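Local atomic coordinates of uncharacterized LolA superfamily protein NE2245 (Nitrosomonas europaea ATCC 19718, PDB entry 3BUU), a protein that is of unknown function but belongs to the LolA superfamily and so may bind lipid or lipoprotein, as the lipoprotein carrier LolA does. Residues Val48-Asn53 and Ala107-Thr112; Gly113-Gln118 and Leu133-Ile138; Tyr144-Leu149 and Glu162-Ser167; Arg169-Ser174 and Asp195-Gly200. All coordinates share one frame; numbering follows the deposited sequence.

Contact 1: residues Val48-Asn53 and Ala107-Thr112; sequences VLSKGN and ARANFT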
loop_
_atom_site.group_PDB
_atom_site.type_symbol
_atom_site.label_atom_id
_atom_site.label_comp_id
_atom_site.label_asym_id
_atom_site.label_seq_id
_atom_site.Cartn_x
_atom_site.Cartn_y
_atom_site.Cartn_z
ATOM N N VAL A 48 7.860 -7.938 2.962
ATOM C CA VAL A 48 8.147 -6.696 2.249
ATOM C C VAL A 48 9.425 -6.075 2.799
ATOM O O VAL A 48 9.551 -5.911 4.021
ATOM C CB VAL A 48 6.982 -5.713 2.405
ATOM C CG1 VAL A 48 7.293 -4.433 1.653
ATOM C CG2 VAL A 48 5.711 -6.352 1.858
ATOM N N LEU A 49 10.347 -5.733 1.891
ATOM C CA LEU A 49 11.550 -4.944 2.220
ATOM C C LEU A 49 11.264 -3.583 1.576
ATOM O O LEU A 49 11.239 -3.466 0.363
ATOM C CB LEU A 49 12.769 -5.600 1.593
ATOM C CG LEU A 49 13.049 -7.022 2.074
ATOM C CD1 LEU A 49 14.293 -7.579 1.363
ATOM C CD2 LEU A 49 13.210 -7.077 3.578
ATOM N N SER A 50 11.057 -2.572 2.409
ATOM C CA SER A 50 10.597 -1.275 1.971
ATOM C C SER A 50 11.661 -0.185 2.158
ATOM O O SER A 50 12.120 0.062 3.289
ATOM C CB SER A 50 9.364 -0.898 2.751
ATOM O OG SER A 50 8.934 0.421 2.498
ATOM N N LYS A 51 12.018 0.493 1.062
ATOM C CA LYS A 51 12.943 1.573 1.079
ATOM C C LYS A 51 12.288 2.807 0.442
ATOM O O LYS A 51 12.616 3.233 -0.666
ATOM C CB LYS A 51 14.260 1.182 0.417
ATOM C CG LYS A 51 15.370 2.144 0.702
ATOM C CD LYS A 51 16.680 1.632 0.128
ATOM C CE LYS A 51 17.806 2.517 0.547
ATOM N NZ LYS A 51 19.028 2.047 -0.187
ATOM N N GLY A 52 11.284 3.312 1.146
ATOM C CA GLY A 52 10.517 4.452 0.683
ATOM C C GLY A 52 9.802 4.136 -0.617
ATOM O O GLY A 52 9.399 3.024 -0.890
ATOM N N ASN A 53 9.672 5.139 -1.433
ATOM C CA ASN A 53 9.044 4.966 -2.724
ATOM C C ASN A 53 10.059 4.709 -3.815
ATOM O O ASN A 53 9.676 4.524 -4.972
ATOM C CB ASN A 53 8.187 6.174 -3.052
ATOM C CG ASN A 53 6.904 6.215 -2.282
ATOM O OD1 ASN A 53 6.584 5.297 -1.527
ATOM N ND2 ASN A 53 6.145 7.290 -2.479
ATOM N N ALA A 107 3.814 -2.378 -2.426
ATOM C CA ALA A 107 5.189 -2.092 -2.793
ATOM C C ALA A 107 5.625 -0.676 -2.453
ATOM O O ALA A 107 6.811 -0.455 -2.270
ATOM C CB ALA A 107 5.380 -2.347 -4.287
ATOM N N ARG A 108 4.696 0.291 -2.461
ATOM C CA ARG A 108 5.000 1.715 -2.143
ATOM C C ARG A 108 4.943 1.889 -0.640
ATOM O O ARG A 108 4.298 1.120 0.075
ATOM C CB ARG A 108 3.999 2.729 -2.753
ATOM C CG ARG A 108 3.833 2.750 -4.273
ATOM C CD ARG A 108 5.109 2.917 -5.043
ATOM N NE ARG A 108 5.383 4.292 -5.464
ATOM C CZ ARG A 108 6.364 4.585 -6.297
ATOM N NH1 ARG A 108 7.147 3.629 -6.748
ATOM N NH2 ARG A 108 6.594 5.833 -6.640
ATOM N N ALA A 109 5.616 2.922 -0.155
ATOM C CA ALA A 109 5.626 3.238 1.263
ATOM C C ALA A 109 4.691 4.388 1.578
ATOM O O ALA A 109 4.017 4.384 2.614
ATOM C CB ALA A 109 7.041 3.583 1.713
ATOM N N ASN A 110 4.658 5.371 0.684
ATOM C CA ASN A 110 4.138 6.696 1.053
ATOM C C ASN A 110 3.294 7.296 -0.012
ATOM O O ASN A 110 3.539 7.034 -1.193
ATOM C CB ASN A 110 5.319 7.607 1.338
ATOM C CG ASN A 110 6.128 7.095 2.533
ATOM O OD1 ASN A 110 5.543 6.873 3.576
ATOM N ND2 ASN A 110 7.417 6.827 2.367
ATOM N N PHE A 111 2.310 8.119 0.355
ATOM C CA PHE A 111 1.614 8.919 -0.646
ATOM C C PHE A 111 2.475 10.103 -1.103
ATOM O O PHE A 111 2.435 10.474 -2.283
ATOM C CB PHE A 111 0.315 9.462 -0.068
ATOM C CG PHE A 111 -0.739 8.419 0.173
ATOM C CD1 PHE A 111 -1.300 7.693 -0.876
ATOM C CD2 PHE A 111 -1.183 8.198 1.464
ATOM C CE1 PHE A 111 -2.305 6.726 -0.614
ATOM C CE2 PHE A 111 -2.199 7.274 1.703
ATOM C CZ PHE A 111 -2.739 6.538 0.652
ATOM N N THR A 112 3.206 10.725 -0.184
ATOM C CA THR A 112 4.055 11.879 -0.529
ATOM C C THR A 112 5.001 11.474 -1.638
ATOM O O THR A 112 5.605 10.393 -1.587
ATOM C CB THR A 112 4.810 12.366 0.689
ATOM O OG1 THR A 112 3.889 12.862 1.662
ATOM C CG2 THR A 112 5.769 13.509 0.354
HETATM O O HOH W 1 8.500 0.597 -0.127
HETATM O O HOH W 2 5.873 -0.427 2.275
HETATM O O HOH W 3 9.142 7.638 0.218
#
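Asn53, in the turn that ends strand 39-51, sets its carboxamide against the backbone of Ala109 and Asn110 in the loop leaving helix 103-107. The fold is consistent with the half-open beta-barrel of LolA, and here a strand end is tied to the connection that follows a short helix. Asn53 CB comes first, packed 3.8 Å above the plane of the Arg108 guanidinium and offset toward its rim; the Arg108 tip is itself salt-bridged to Asp114. With CG beside the backbone N (chi1 -75°), that atom comes to 3.6 Å from Asn110 O. Next, Asn53 OD1 accepts two backbone N-H groups, Ala109 N at 2.9 Å and Asn110 N at the same distance, the former nearly along the C=O axis (170° at OD1). Asn53 ND2 donates to Asn110 O at 2.9 Å with an N-H...O angle of 164°; the acceptor lies close to the amide plane, whereas ND2 stands above the carbonyl plane of Asn110. Three bonds therefore fix the rotation of the amide. An alanine here would probably leave both N-H groups and Asn110 O without these mates, freeing the loop to shift against the turn. Beside this grip Ala109 CB rests 3.6 Å from Gly52 O, and a water accepts from Ser50 OG while donating to Gly52 O and, at 2.9 Å, to Ala107 O.

Contact 2: residues Gly113-Gln118 and Leu133-Ile138; sequences GDYHPQ and LELTGI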
loop_
_atom_site.group_PDB
_atom_site.type_symbol
_atom_site.label_atom_id
_atom_site.label_comp_id
_atom_site.label_asym_id
_atom_site.label_seq_id
_atom_site.Cartn_x
_atom_site.Cartn_y
_atom_site.Cartn_z
ATOM N N GLY A 113 5.113 12.344 -2.642
ATOM C CA GLY A 113 5.986 12.122 -3.794
ATOM C C GLY A 113 5.253 11.536 -4.994
ATOM O O GLY A 113 5.673 11.705 -6.138
ATOM N N ASP A 114 4.167 10.813 -4.745
ATOM C CA ASP A 114 3.381 10.212 -5.827
ATOM C C ASP A 114 2.137 11.022 -6.178
ATOM O O ASP A 114 1.556 10.837 -7.231
ATOM C CB ASP A 114 2.928 8.796 -5.441
ATOM C CG ASP A 114 3.997 7.740 -5.590
ATOM O OD1 ASP A 114 5.135 8.103 -6.020
ATOM O OD2 ASP A 114 3.672 6.542 -5.289
ATOM N N TYR A 115 1.691 11.885 -5.244
ATOM C CA TYR A 115 0.438 12.606 -5.369
ATOM C C TYR A 115 0.643 14.039 -4.936
ATOM O O TYR A 115 1.314 14.309 -3.937
ATOM C CB TYR A 115 -0.671 12.027 -4.454
ATOM C CG TYR A 115 -0.953 10.591 -4.783
ATOM C CD1 TYR A 115 -1.872 10.251 -5.772
ATOM C CD2 TYR A 115 -0.253 9.571 -4.169
ATOM C CE1 TYR A 115 -2.075 8.923 -6.148
ATOM C CE2 TYR A 115 -0.435 8.245 -4.539
ATOM C CZ TYR A 115 -1.338 7.917 -5.530
ATOM O OH TYR A 115 -1.496 6.622 -5.917
ATOM N N HIS A 116 -0.003 14.955 -5.648
ATOM C CA HIS A 116 -0.091 16.346 -5.205
ATOM C C HIS A 116 -1.315 16.461 -4.283
ATOM O O HIS A 116 -2.414 16.107 -4.711
ATOM C CB HIS A 116 -0.290 17.223 -6.427
ATOM C CG HIS A 116 -0.831 18.588 -6.077
ATOM N ND1 HIS A 116 -0.034 19.636 -5.680
ATOM C CD2 HIS A 116 -2.113 19.034 -5.959
ATOM C CE1 HIS A 116 -0.788 20.693 -5.393
ATOM N NE2 HIS A 116 -2.054 20.345 -5.555
ATOM N N PRO A 117 -1.139 16.892 -3.029
ATOM C CA PRO A 117 -2.265 17.025 -2.116
ATOM C C PRO A 117 -2.883 18.424 -2.083
ATOM O O PRO A 117 -2.174 19.413 -2.160
ATOM C CB PRO A 117 -1.608 16.735 -0.765
ATOM C CG PRO A 117 -0.242 17.302 -0.898
ATOM C CD PRO A 117 0.136 17.157 -2.357
ATOM N N GLN A 118 -4.194 18.469 -1.934
ATOM C CA GLN A 118 -4.899 19.711 -1.726
ATOM C C GLN A 118 -6.052 19.385 -0.813
ATOM O O GLN A 118 -6.702 18.348 -0.947
ATOM C CB GLN A 118 -5.395 20.238 -3.074
ATOM C CG GLN A 118 -6.153 21.565 -3.023
ATOM C CD GLN A 118 -6.381 22.151 -4.430
ATOM O OE1 GLN A 118 -5.495 22.146 -5.285
ATOM N NE2 GLN A 118 -7.558 22.694 -4.644
ATOM N N LEU A 133 -8.242 15.175 2.069
ATOM C CA LEU A 133 -7.286 15.595 1.071
ATOM C C LEU A 133 -7.602 14.953 -0.263
ATOM O O LEU A 133 -7.844 13.753 -0.331
ATOM C CB LEU A 133 -5.853 15.169 1.444
ATOM C CG LEU A 133 -5.324 15.740 2.768
ATOM C CD1 LEU A 133 -3.861 15.265 3.019
ATOM C CD2 LEU A 133 -5.375 17.245 2.783
ATOM N N GLU A 134 -7.553 15.735 -1.326
ATOM C CA GLU A 134 -7.594 15.202 -2.675
ATOM C C GLU A 134 -6.146 15.025 -3.140
ATOM O O GLU A 134 -5.382 16.008 -3.191
ATOM C CB GLU A 134 -8.341 16.161 -3.600
ATOM C CG GLU A 134 -8.362 15.609 -5.013
ATOM C CD GLU A 134 -9.480 16.149 -5.865
ATOM O OE1 GLU A 134 -10.330 16.900 -5.362
ATOM O OE2 GLU A 134 -9.527 15.795 -7.058
ATOM N N LEU A 135 -5.790 13.780 -3.456
ATOM C CA LEU A 135 -4.437 13.423 -3.890
ATOM C C LEU A 135 -4.513 13.145 -5.364
ATOM O O LEU A 135 -5.153 12.181 -5.807
ATOM C CB LEU A 135 -4.001 12.163 -3.146
ATOM C CG LEU A 135 -3.995 12.242 -1.630
ATOM C CD1 LEU A 135 -3.363 11.002 -1.023
ATOM C CD2 LEU A 135 -3.383 13.465 -1.068
ATOM N N THR A 136 -3.842 13.987 -6.164
ATOM C CA THR A 136 -3.845 13.833 -7.597
ATOM C C THR A 136 -2.549 13.170 -8.013
ATOM O O THR A 136 -1.470 13.671 -7.724
ATOM C CB THR A 136 -3.979 15.232 -8.266
ATOM O OG1 THR A 136 -5.188 15.861 -7.864
ATOM C CG2 THR A 136 -3.965 15.069 -9.782
ATOM N N GLY A 137 -2.655 12.045 -8.694
ATOM C CA GLY A 137 -1.456 11.304 -9.109
ATOM C C GLY A 137 -0.592 12.153 -9.991
ATOM O O GLY A 137 -1.086 12.842 -10.893
ATOM N N ILE A 138 0.706 12.124 -9.743
ATOM C CA ILE A 138 1.608 12.977 -10.495
ATOM C C ILE A 138 1.617 12.579 -11.980
ATOM O O ILE A 138 1.689 13.456 -12.875
ATOM C CB ILE A 138 3.022 12.921 -9.899
ATOM C CG1 ILE A 138 3.044 13.686 -8.561
ATOM C CG2 ILE A 138 4.028 13.453 -10.896
ATOM C CD1 ILE A 138 4.348 14.405 -8.196
#
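Asp114 opens the pairing: its carbonyl O accepts from Ile138 N at 2.9 Å, just ahead of the antiparallel hairpin formed by strands 115-125 and 128-137. The short segments 115-118 and 133-137 run at 155° to each other. The carboxylate of Asp114 turns elsewhere, to Arg76 and Arg108. Tyr115 follows, in a non-hydrogen-bonded pair with Gly137. Its CB lies 3.6 Å from Leu135 CB, the two side chains crossing at about a right angle. The ring then meets the glycine, Tyr115 CD1 being 3.5 Å from Gly137 CA. The phenol OH is bonded to the backbone N of Tyr144. His116 and Thr136 form a hydrogen-bonded pair, with Thr136 N donating to His116 O at 2.9 Å and 172°, and His116 N donating to Thr136 O at 2.8 Å. Pro117 lacks an N-H, yet it falls in a non-hydrogen-bonded pair with Leu135, where none is called for across this hairpin. Pro117 CB touches Leu135 CD2 at 3.7 Å, and Leu13 of helix 9-20 packs on both residues. At Gln118 the bonds resume: Gln118 N reaches Glu134 O at 3.0 Å, and Glu134 N reaches Gln118 O at 2.8 Å. The two faces thus differ in chemistry: Tyr115, Pro117 and Leu135 bury an apolar side, Pro117 and Leu135 under the helix, whereas His116, Gln118, Glu134 and Thr136 make a polar outer surface suited to solvent.

Contact 3: residues Tyr144-Leu149 and Glu162-Ser167; sequences YQKVLL and EFYSVS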
loop_
_atom_site.group_PDB
_atom_site.type_symbol
_atom_site.label_atom_id
_atom_site.label_comp_id
_atom_site.label_asym_id
_atom_site.label_seq_id
_atom_site.Cartn_x
_atom_site.Cartn_y
_atom_site.Cartn_z
ATOM N N TYR A 144 -2.642 5.200 -8.481
ATOM C CA TYR A 144 -3.974 5.743 -8.767
ATOM C C TYR A 144 -3.905 7.095 -9.361
ATOM O O TYR A 144 -2.967 7.850 -9.061
ATOM C CB TYR A 144 -4.831 5.862 -7.471
ATOM C CG TYR A 144 -4.867 4.589 -6.716
ATOM C CD1 TYR A 144 -5.725 3.562 -7.095
ATOM C CD2 TYR A 144 -4.005 4.385 -5.632
ATOM C CE1 TYR A 144 -5.726 2.340 -6.408
ATOM C CE2 TYR A 144 -3.995 3.168 -4.935
ATOM C CZ TYR A 144 -4.868 2.159 -5.346
ATOM O OH TYR A 144 -4.889 0.940 -4.714
ATOM N N GLN A 145 -4.931 7.454 -10.129
ATOM C CA GLN A 145 -4.988 8.816 -10.608
ATOM C C GLN A 145 -5.512 9.795 -9.569
ATOM O O GLN A 145 -5.164 10.979 -9.595
ATOM C CB GLN A 145 -5.681 8.881 -11.953
ATOM C CG GLN A 145 -4.798 8.171 -13.020
ATOM C CD GLN A 145 -3.338 8.666 -13.042
ATOM O OE1 GLN A 145 -2.410 8.002 -12.510
ATOM N NE2 GLN A 145 -3.139 9.846 -13.609
ATOM N N LYS A 146 -6.374 9.337 -8.684
ATOM C CA LYS A 146 -6.957 10.183 -7.672
ATOM C C LYS A 146 -7.280 9.357 -6.448
ATOM O O LYS A 146 -7.852 8.273 -6.561
ATOM C CB LYS A 146 -8.251 10.865 -8.221
ATOM C CG LYS A 146 -9.120 11.528 -7.198
ATOM C CD LYS A 146 -10.420 12.040 -7.875
ATOM C CE LYS A 146 -11.462 12.403 -6.871
ATOM N NZ LYS A 146 -12.611 13.042 -7.577
ATOM N N VAL A 147 -6.937 9.899 -5.276
ATOM C CA VAL A 147 -7.302 9.301 -3.989
ATOM C C VAL A 147 -7.895 10.424 -3.133
ATOM O O VAL A 147 -7.329 11.526 -3.117
ATOM C CB VAL A 147 -6.057 8.695 -3.289
ATOM C CG1 VAL A 147 -6.444 8.031 -1.955
ATOM C CG2 VAL A 147 -5.411 7.652 -4.193
ATOM N N LEU A 148 -8.959 10.170 -2.379
ATOM C CA LEU A 148 -9.388 11.077 -1.321
ATOM C C LEU A 148 -9.016 10.406 -0.017
ATOM O O LEU A 148 -9.386 9.265 0.221
ATOM C CB LEU A 148 -10.908 11.331 -1.376
ATOM C CG LEU A 148 -11.437 11.988 -2.645
ATOM C CD1 LEU A 148 -12.917 12.296 -2.449
ATOM C CD2 LEU A 148 -10.634 13.190 -3.061
ATOM N N LEU A 149 -8.267 11.117 0.818
ATOM C CA LEU A 149 -7.751 10.585 2.070
ATOM C C LEU A 149 -8.282 11.414 3.237
ATOM O O LEU A 149 -8.091 12.631 3.266
ATOM C CB LEU A 149 -6.208 10.617 2.057
ATOM C CG LEU A 149 -5.542 10.084 3.338
ATOM C CD1 LEU A 149 -5.760 8.602 3.533
ATOM C CD2 LEU A 149 -4.073 10.435 3.330
ATOM N N GLU A 162 -10.688 6.828 -0.347
ATOM C CA GLU A 162 -11.478 6.451 -1.541
ATOM C C GLU A 162 -10.551 6.507 -2.738
ATOM O O GLU A 162 -9.826 7.502 -2.915
ATOM C CB GLU A 162 -12.659 7.419 -1.719
ATOM C CG GLU A 162 -13.747 7.315 -0.662
ATOM C CD GLU A 162 -14.863 8.297 -0.868
ATOM O OE1 GLU A 162 -14.719 9.201 -1.692
ATOM O OE2 GLU A 162 -15.866 8.190 -0.147
ATOM N N PHE A 163 -10.579 5.456 -3.568
ATOM C CA PHE A 163 -9.641 5.334 -4.687
ATOM C C PHE A 163 -10.451 5.425 -5.973
ATOM O O PHE A 163 -11.462 4.725 -6.104
ATOM C CB PHE A 163 -8.923 3.970 -4.614
ATOM C CG PHE A 163 -8.129 3.819 -3.376
ATOM C CD1 PHE A 163 -6.774 4.177 -3.382
ATOM C CD2 PHE A 163 -8.721 3.371 -2.187
ATOM C CE1 PHE A 163 -6.019 4.080 -2.221
ATOM C CE2 PHE A 163 -7.970 3.264 -1.020
ATOM C CZ PHE A 163 -6.620 3.607 -1.040
ATOM N N TYR A 164 -9.982 6.265 -6.898
ATOM C CA TYR A 164 -10.727 6.566 -8.124
ATOM C C TYR A 164 -9.959 6.129 -9.343
ATOM O O TYR A 164 -8.699 6.068 -9.343
ATOM C CB TYR A 164 -10.983 8.074 -8.182
ATOM C CG TYR A 164 -12.004 8.475 -7.159
ATOM C CD1 TYR A 164 -13.368 8.581 -7.488
ATOM C CD2 TYR A 164 -11.626 8.746 -5.843
ATOM C CE1 TYR A 164 -14.327 8.929 -6.545
ATOM C CE2 TYR A 164 -12.589 9.072 -4.865
ATOM C CZ TYR A 164 -13.940 9.170 -5.236
ATOM O OH TYR A 164 -14.963 9.468 -4.365
ATOM N N SER A 165 -10.733 5.834 -10.390
ATOM C CA SER A 165 -10.168 5.400 -11.664
ATOM C C SER A 165 -9.580 6.532 -12.434
ATOM O O SER A 165 -9.742 7.695 -12.063
ATOM C CB SER A 165 -11.266 4.793 -12.477
ATOM O OG SER A 165 -12.087 5.798 -13.068
ATOM N N VAL A 166 -8.952 6.186 -13.558
ATOM C CA VAL A 166 -8.336 7.186 -14.428
ATOM C C VAL A 166 -9.367 8.165 -15.005
ATOM O O VAL A 166 -8.989 9.230 -15.506
ATOM C CB VAL A 166 -7.534 6.538 -15.603
ATOM C CG1 VAL A 166 -6.427 5.612 -15.083
ATOM C CG2 VAL A 166 -8.468 5.763 -16.536
ATOM N N SER A 167 -10.649 7.774 -14.958
ATOM C CA SER A 167 -11.769 8.604 -15.396
ATOM C C SER A 167 -12.660 9.123 -14.259
ATOM O O SER A 167 -13.769 9.617 -14.503
ATOM C CB SER A 167 -12.647 7.817 -16.385
ATOM O OG SER A 167 -13.320 6.789 -15.687
HETATM O O HOH W 4 -6.639 5.536 -11.067
#
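The Tyr144 ring carries Phe163 on one face, with Phe163 CD1 3.3 Å above its centre. The two planes are inclined at 49°, an oblique aromatic pair. On the other side of the sheet, the Tyr164 ring has Lys146 over one face and Lys146 O in plane at its edge. Lys146 CG is anti to the backbone N (chi1 167°) and the chain runs extended, laying CE on the ring and bringing Lys146 NZ 4.5 Å from the Tyr164 centroid, only 6° off the normal: a cation-pi contact. Leu148 CG adds apolar cover, 3.8 Å from Tyr164 CE2. The phenol of Tyr164 donates to Glu162 OE1 at 2.7 Å, meeting it from above the carboxylate plane.

The hairpin of strands 146-152 and 158-164 that carries these side chains is antiparallel. Leu148 N donates to Glu162 O at 2.9 Å, and Glu162 N to Leu148 O at 2.8 Å. Where the strands part, a water accepts from Gln145 N and donates to Tyr164 O.

Glu162, Tyr164 and Lys146 therefore form a chain of acceptor, phenol and cation; the carboxylate is likely to polarise the phenol and so strengthen the attraction of its ring for the ammonium.

Contact 4: residues Arg169-Ser174 and Asp195-Gly200; sequences RLLKTS and DALKSG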
loop_
_atom_site.group_PDB
_atom_site.type_symbol
_atom_site.label_atom_id
_atom_site.label_comp_id
_atom_site.label_asym_id
_atom_site.label_seq_id
_atom_site.Cartn_x
_atom_site.Cartn_y
_atom_site.Cartn_z
ATOM N N ARG A 169 -14.163 7.397 -11.608
ATOM C CA ARG A 169 -15.137 6.465 -10.996
ATOM C C ARG A 169 -14.564 5.944 -9.692
ATOM O O ARG A 169 -13.403 5.564 -9.658
ATOM C CB ARG A 169 -15.418 5.240 -11.906
ATOM C CG ARG A 169 -16.556 5.392 -12.939
ATOM C CD ARG A 169 -16.291 6.541 -13.873
ATOM N NE ARG A 169 -17.233 6.609 -14.991
ATOM C CZ ARG A 169 -17.081 7.396 -16.053
ATOM N NH1 ARG A 169 -16.024 8.187 -16.177
ATOM N NH2 ARG A 169 -17.982 7.395 -16.999
ATOM N N LEU A 170 -15.377 5.854 -8.649
ATOM C CA LEU A 170 -14.950 5.224 -7.410
ATOM C C LEU A 170 -14.706 3.751 -7.651
ATOM O O LEU A 170 -15.598 3.051 -8.144
ATOM C CB LEU A 170 -16.008 5.426 -6.335
ATOM C CG LEU A 170 -15.707 4.859 -4.943
ATOM C CD1 LEU A 170 -14.551 5.555 -4.258
ATOM C CD2 LEU A 170 -16.906 4.948 -4.043
ATOM N N LEU A 171 -13.535 3.270 -7.258
ATOM C CA LEU A 171 -13.185 1.870 -7.435
ATOM C C LEU A 171 -13.213 1.063 -6.149
ATOM O O LEU A 171 -13.657 -0.083 -6.162
ATOM C CB LEU A 171 -11.825 1.754 -8.044
ATOM C CG LEU A 171 -11.730 2.309 -9.467
ATOM C CD1 LEU A 171 -10.294 2.129 -9.995
ATOM C CD2 LEU A 171 -12.753 1.658 -10.405
ATOM N N LYS A 172 -12.735 1.656 -5.057
ATOM C CA LYS A 172 -12.661 0.916 -3.814
ATOM C C LYS A 172 -12.435 1.918 -2.703
ATOM O O LYS A 172 -12.134 3.079 -2.949
ATOM C CB LYS A 172 -11.562 -0.166 -3.843
ATOM C CG LYS A 172 -10.169 0.365 -3.946
ATOM C CD LYS A 172 -9.101 -0.711 -4.095
ATOM C CE LYS A 172 -7.683 -0.146 -3.973
ATOM N NZ LYS A 172 -6.687 -1.180 -4.325
ATOM N N THR A 173 -12.591 1.434 -1.483
ATOM C CA THR A 173 -12.379 2.238 -0.311
ATOM C C THR A 173 -11.483 1.465 0.647
ATOM O O THR A 173 -11.402 0.238 0.587
ATOM C CB THR A 173 -13.726 2.539 0.392
ATOM O OG1 THR A 173 -14.354 1.306 0.739
ATOM C CG2 THR A 173 -14.657 3.348 -0.479
ATOM N N SER A 174 -10.779 2.178 1.510
ATOM C CA SER A 174 -10.001 1.547 2.543
ATOM C C SER A 174 -10.303 2.192 3.889
ATOM O O SER A 174 -10.724 3.348 3.961
ATOM C CB SER A 174 -8.514 1.612 2.257
ATOM O OG SER A 174 -8.107 2.954 2.321
ATOM N N ASP A 195 -14.257 -3.431 -2.294
ATOM C CA ASP A 195 -14.667 -3.096 -3.656
ATOM C C ASP A 195 -15.855 -2.143 -3.604
ATOM O O ASP A 195 -16.793 -2.390 -2.861
ATOM C CB ASP A 195 -15.075 -4.359 -4.386
ATOM C CG ASP A 195 -15.202 -4.160 -5.890
ATOM O OD1 ASP A 195 -15.046 -3.033 -6.425
ATOM O OD2 ASP A 195 -15.494 -5.163 -6.548
ATOM N N ALA A 196 -15.795 -1.069 -4.403
ATOM C CA ALA A 196 -16.936 -0.163 -4.562
ATOM C C ALA A 196 -17.861 -0.569 -5.686
ATOM O O ALA A 196 -18.924 0.008 -5.824
ATOM C CB ALA A 196 -16.485 1.265 -4.762
ATOM N N LEU A 197 -17.433 -1.529 -6.498
ATOM C CA LEU A 197 -18.203 -2.018 -7.617
ATOM C C LEU A 197 -19.009 -3.254 -7.206
ATOM O O LEU A 197 -19.659 -3.246 -6.150
ATOM C CB LEU A 197 -17.288 -2.228 -8.825
ATOM C CG LEU A 197 -16.526 -0.938 -9.263
ATOM C CD1 LEU A 197 -15.616 -1.149 -10.501
ATOM C CD2 LEU A 197 -17.408 0.321 -9.409
ATOM N N LYS A 198 -18.979 -4.314 -8.003
ATOM C CA LYS A 198 -19.955 -5.395 -7.881
ATOM C C LYS A 198 -19.446 -6.710 -7.310
ATOM O O LYS A 198 -20.237 -7.643 -7.121
ATOM C CB LYS A 198 -20.635 -5.609 -9.237
ATOM C CG LYS A 198 -21.398 -4.374 -9.669
ATOM C CD LYS A 198 -22.438 -4.714 -10.715
ATOM C CE LYS A 198 -23.494 -3.639 -10.775
ATOM N NZ LYS A 198 -24.767 -4.164 -11.350
ATOM N N SER A 199 -18.151 -6.820 -7.013
ATOM C CA SER A 199 -17.631 -8.163 -6.678
ATOM C C SER A 199 -18.031 -8.638 -5.287
ATOM O O SER A 199 -17.958 -9.823 -5.007
ATOM C CB SER A 199 -16.112 -8.248 -6.808
ATOM O OG SER A 199 -15.489 -7.594 -5.712
ATOM N N GLY A 200 -18.275 -7.700 -4.380
ATOM C CA GLY A 200 -18.482 -8.037 -2.980
ATOM C C GLY A 200 -17.214 -8.365 -2.235
ATOM O O GLY A 200 -17.274 -8.728 -1.057
#
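Leu171 and Leu197 lie side by side and point the same way, Leu171 CD2 to Leu197 CD1 being 4.0 Å. The other methyl, Leu197 CD2, comes to 3.5 Å from Leu170 O, while Ala196, whose CB is directed at the strand, meets Leu170 CG at 3.7 Å. Alongside these contacts the segments share one hydrogen bond, Ala196 N to Leu171 O at 2.9 Å, with the donor above the carbonyl plane.

Asp195 shapes the loop that presents Ala196 and Leu197. Its CG is anti to the backbone N (chi1 -167°), and OD1 accepts from Leu197 N at 2.8 Å, an Asx turn. Asp195 OD2 receives Ser199 OG at 2.6 Å on its anti lone pair, and Ser199 N at 3.2 Å from above the carboxylate plane. An alanine at Asp195 would probably leave Leu197 N and both Ser199 donors without this acceptor, setting the turn free to open.

Leu171 and Lys172 form a classic beta bulge opposite Phe163, in strand 170-182 where it lies between strands 158-164 and 185-195. The loop holding Asp195 follows strand 185-195 and leads into strand 202-212, while Lys172 NZ extends to Asp105, Gln100 and Tyr144.

How the contacts relate
Contacts 2, 3 and 4 follow one another across neighbouring antiparallel strands. The centres of contacts 2 and 3 are about 10 Å apart, and those of contacts 3 and 4 about 11 Å. Leu135 N, 2.8 Å from Val147 O, probably bonds contact 2 to contact 3, and Phe163 O, 2.8 Å from Leu171 N, does the same for contacts 3 and 4. Tyr144 OH also meets Lys172 NZ at 2.8 Å. Contact 1 joins this group through the Arg108 NH2 to Asp114 OD1 salt bridge (2.8 Å) and through Phe111, which packs on Leu135 and Leu149. The centres of contacts 1 and 4 are about 24 Å apart. No ligand site is assigned, so a link to lipid binding remains conjectural.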